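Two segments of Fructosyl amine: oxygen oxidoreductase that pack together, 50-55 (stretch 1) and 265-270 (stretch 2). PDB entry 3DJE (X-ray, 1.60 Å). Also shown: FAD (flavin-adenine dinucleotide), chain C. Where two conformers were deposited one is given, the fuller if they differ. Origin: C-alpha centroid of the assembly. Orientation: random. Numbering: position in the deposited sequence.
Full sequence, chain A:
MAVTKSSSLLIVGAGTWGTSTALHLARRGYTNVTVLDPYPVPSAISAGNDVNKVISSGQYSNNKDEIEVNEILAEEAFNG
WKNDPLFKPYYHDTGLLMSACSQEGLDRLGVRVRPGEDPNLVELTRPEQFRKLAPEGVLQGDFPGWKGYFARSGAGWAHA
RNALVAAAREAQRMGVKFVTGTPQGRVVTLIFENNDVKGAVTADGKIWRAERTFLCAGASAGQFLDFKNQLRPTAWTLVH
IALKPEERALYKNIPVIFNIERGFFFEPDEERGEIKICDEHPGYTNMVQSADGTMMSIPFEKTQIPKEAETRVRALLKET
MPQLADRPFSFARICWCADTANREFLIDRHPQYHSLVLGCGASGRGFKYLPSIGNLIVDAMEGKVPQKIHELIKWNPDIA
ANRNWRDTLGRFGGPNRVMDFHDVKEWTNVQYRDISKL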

# COMPACT_ATOMS: atom_id res chain seq x y z
N ASP A 50 2.38 -8.12 4.04
CA ASP A 50 3.00 -8.66 2.84
C ASP A 50 4.46 -8.93 3.19
O ASP A 50 5.04 -8.22 4.02
CB ASP A 50 2.91 -7.55 1.77
CG ASP A 50 3.11 -8.03 0.34
OD1 ASP A 50 3.78 -9.05 0.10
OD2 ASP A 50 2.61 -7.31 -0.57
N VAL A 51 5.06 -9.93 2.56
CA VAL A 51 6.49 -10.24 2.84
C VAL A 51 7.48 -9.23 2.24
O VAL A 51 8.65 -9.16 2.64
CB VAL A 51 6.86 -11.73 2.48
CG1 VAL A 51 6.07 -12.70 3.35
CG2 VAL A 51 6.68 -12.02 0.98
N ASN A 52 7.01 -8.41 1.31
CA ASN A 52 7.84 -7.34 0.79
C ASN A 52 7.05 -6.28 0.09
O ASN A 52 5.99 -6.55 -0.51
CB ASN A 52 8.93 -7.88 -0.15
CG ASN A 52 8.44 -9.01 -1.03
OD1 ASN A 52 7.32 -8.96 -1.56
ND2 ASN A 52 9.26 -10.05 -1.17
N LYS A 53 7.57 -5.07 0.19
CA LYS A 53 7.06 -3.91 -0.53
C LYS A 53 8.24 -3.13 -1.09
O LYS A 53 9.33 -3.11 -0.49
CB LYS A 53 6.24 -2.98 0.39
CG LYS A 53 4.96 -3.59 0.97
CD LYS A 53 3.85 -3.78 -0.05
CE LYS A 53 2.55 -4.05 0.69
NZ LYS A 53 1.43 -4.51 -0.17
N VAL A 54 8.02 -2.45 -2.21
CA VAL A 54 9.07 -1.63 -2.80
C VAL A 54 9.22 -0.33 -2.00
O VAL A 54 8.22 0.33 -1.68
CB VAL A 54 8.76 -1.26 -4.27
CG1 VAL A 54 9.94 -0.51 -4.88
CG2 VAL A 54 8.48 -2.49 -5.09
N ILE A 55 10.47 0.05 -1.73
CA ILE A 55 10.80 1.33 -1.13
C ILE A 55 11.65 2.11 -2.13
O ILE A 55 12.79 1.73 -2.42
CB ILE A 55 11.58 1.16 0.20
CG1 ILE A 55 10.87 0.16 1.14
CG2 ILE A 55 11.88 2.53 0.84
CD1 ILE A 55 9.46 0.56 1.55
N PHE A 265 8.67 -8.51 -9.13
CA PHE A 265 8.97 -9.53 -8.14
C PHE A 265 10.23 -9.18 -7.35
O PHE A 265 10.97 -8.25 -7.71
CB PHE A 265 9.08 -10.92 -8.80
CG PHE A 265 10.11 -11.01 -9.89
CD1 PHE A 265 11.45 -11.20 -9.58
CD2 PHE A 265 9.73 -10.92 -11.24
CE1 PHE A 265 12.41 -11.29 -10.58
CE2 PHE A 265 10.70 -10.99 -12.26
CZ PHE A 265 12.03 -11.19 -11.93
N PHE A 266 10.48 -9.97 -6.30
CA PHE A 266 11.52 -9.71 -5.32
C PHE A 266 12.36 -10.96 -5.09
O PHE A 266 11.94 -12.07 -5.41
CB PHE A 266 10.87 -9.39 -3.97
CG PHE A 266 9.95 -8.20 -3.99
CD1 PHE A 266 10.38 -6.96 -3.53
CD2 PHE A 266 8.62 -8.33 -4.43
CE1 PHE A 266 9.52 -5.85 -3.54
CE2 PHE A 266 7.76 -7.23 -4.44
CZ PHE A 266 8.21 -5.98 -3.98
N GLU A 267 13.54 -10.78 -4.49
CA GLU A 267 14.29 -11.92 -3.97
C GLU A 267 13.42 -12.76 -3.01
O GLU A 267 12.51 -12.22 -2.35
CB GLU A 267 15.59 -11.48 -3.29
CG GLU A 267 15.38 -10.76 -1.96
CD GLU A 267 16.68 -10.45 -1.29
OE1 GLU A 267 17.45 -11.40 -1.02
OE2 GLU A 267 16.95 -9.26 -1.02
N PRO A 268 13.69 -14.07 -2.92
CA PRO A 268 12.87 -14.93 -2.06
C PRO A 268 12.92 -14.54 -0.58
O PRO A 268 13.97 -14.10 -0.09
CB PRO A 268 13.48 -16.33 -2.26
CG PRO A 268 14.82 -16.10 -2.85
CD PRO A 268 14.70 -14.84 -3.67
N ASP A 269 11.80 -14.70 0.12
CA ASP A 269 11.80 -14.42 1.56
C ASP A 269 12.63 -15.46 2.30
O ASP A 269 12.92 -16.55 1.77
CB ASP A 269 10.36 -14.25 2.12
CG ASP A 269 9.67 -15.57 2.51
OD1 ASP A 269 10.00 -16.66 2.01
OD2 ASP A 269 8.71 -15.49 3.31
N GLU A 270 13.06 -15.12 3.51
CA GLU A 270 13.90 -16.04 4.27
C GLU A 270 13.11 -17.20 4.84
O GLU A 270 13.57 -18.35 4.79
CB GLU A 270 14.64 -15.30 5.39
CG GLU A 270 15.77 -14.41 4.92
CD GLU A 270 16.91 -15.18 4.25
OE1 GLU A 270 17.14 -16.37 4.58
OE2 GLU A 270 17.58 -14.59 3.37
PA FAD C . -4.32 -1.00 5.42
O1A FAD C . -2.93 -1.24 5.80
O2A FAD C . -4.97 -1.93 4.45
O5B FAD C . -5.11 -0.95 6.80
C5B FAD C . -6.53 -0.85 6.88
C4B FAD C . -6.94 -1.45 8.23
O4B FAD C . -8.33 -1.11 8.35
C3B FAD C . -6.85 -2.99 8.13
O3B FAD C . -5.94 -3.52 9.12
C2B FAD C . -8.30 -3.41 8.41
O2B FAD C . -8.39 -4.62 9.22
C1B FAD C . -8.88 -2.15 9.10
N9A FAD C . -10.37 -2.26 9.10
C8A FAD C . -11.18 -2.71 8.12
N7A FAD C . -12.45 -2.70 8.56
C5A FAD C . -12.44 -2.25 9.82
C6A FAD C . -13.44 -2.03 10.78
N6A FAD C . -14.73 -2.32 10.50
N1A FAD C . -13.08 -1.56 11.99
C2A FAD C . -11.80 -1.28 12.28
N3A FAD C . -10.83 -1.48 11.39
C4A FAD C . -11.13 -1.96 10.16
N1 FAD C . 3.00 0.53 -1.25
C2 FAD C . 4.35 0.84 -1.28
O2 FAD C . 4.80 1.85 -0.73
N3 FAD C . 5.23 -0.01 -1.96
C4 FAD C . 4.78 -1.15 -2.62
O4 FAD C . 5.58 -1.88 -3.21
C4X FAD C . 3.40 -1.44 -2.60
N5 FAD C . 2.91 -2.56 -3.27
C5X FAD C . 1.58 -2.93 -3.09
C6 FAD C . 1.17 -4.17 -3.58
C7 FAD C . -0.14 -4.59 -3.39
C7M FAD C . -0.55 -5.95 -3.97
C8 FAD C . -1.03 -3.80 -2.67
C8M FAD C . -2.47 -4.31 -2.38
C9 FAD C . -0.60 -2.57 -2.16
C9A FAD C . 0.71 -2.13 -2.35
N10 FAD C . 1.17 -0.89 -1.87
C10 FAD C . 2.53 -0.59 -1.92
C1' FAD C . 0.23 0.08 -1.29
C2' FAD C . 0.21 -0.06 0.24
O2' FAD C . 0.21 -1.46 0.60
C3' FAD C . -1.03 0.64 0.79
O3' FAD C . -1.15 1.94 0.18
C4' FAD C . -0.96 0.84 2.30
O4' FAD C . -0.52 -0.35 2.97
C5' FAD C . -2.35 1.22 2.82
O5' FAD C . -2.29 1.47 4.23
P FAD C . -3.63 1.81 5.05
O1P FAD C . -4.32 2.95 4.37
O2P FAD C . -3.22 1.91 6.46
O3P FAD C . -4.55 0.50 4.89
O HOH W 1 9.70 -12.45 -2.34
O HOH W 2 12.14 -11.10 0.14

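This is a small, mostly buried contact in which the ring of F266 packs against N52 and V54, with two waters bridging N52 to the backbone of E267 and no direct hydrogen bond between the stretches. The two segments lie more than 200 residues apart in the chain. They run in roughly opposite directions, 153° apart end to end. Together they bury 275 Å².

F266 is the centre of the contact and gives up the largest area, 97 Å². Its CA-to-CB bond points toward stretch 1, and chi1 in the m well carries the ring into the space beside N52, K53 and V54. A phenylalanine suits this place because its flat ring offers a broad apolar surface and has no polar group to satisfy.

N52 covers one face of that ring. Its CB lies 3.9 Å from the centroid of the F266 ring and only 15° off the ring normal, a good CH-pi arrangement. Further along the side chain, N52 OD1 comes to 3.2 Å from F266 CD2 over a face of the ring. That oxygen is hydrogen-bonded elsewhere in the structure, so its polarity is met even in this buried setting. Two conformers of N52 were deposited, and this description follows the one given.

The amide nitrogen of N52 points to the backbone of stretch 2 but stops short of it. N52 ND2 is 4.1 Å from E267 O, too far for a direct bond. Water fills the gap. Water 1 accepts from N52 ND2 at 2.7 Å and donates its own hydrogen to E267 O at 2.8 Å. Water 2 makes the same link less well: its bond from N52 ND2 is weak at 3.3 Å, while its oxygen lies 2.8 Å from E267 O. An asparagine fits here because one short side chain provides a CB for the ring and an amide donor for the waters.

V54 adds an apolar touch, with V54 CG2 3.7 Å from F266 CZ. Its CA-to-CB bond points sideways, yet the branched side chain still reaches the ring. The backbone of V54 is engaged with the flavin: V54 N donates to FAD O4 at 2.7 Å, and FAD N3 donates to V54 O at 3.0 Å. The residue thus touches F266 with its side chain and the cofactor with its main chain.

K53 meets the ring through its backbone, K53 C lying 3.9 Å from F266 CE1. Its side chain starts away from stretch 2. K53 NZ forms a salt bridge with D50 OD2 at 3.1 Å and a weak hydrogen bond to FAD O2' at 3.4 Å. The charge is therefore balanced within stretch 1.

At the other end, V51 and D269 point toward each other. V51 CG1 is 3.8 Å from D269 OD2, a packing contact only. D269 OD1 is hydrogen-bonded to a residue adjoining one of the stretches.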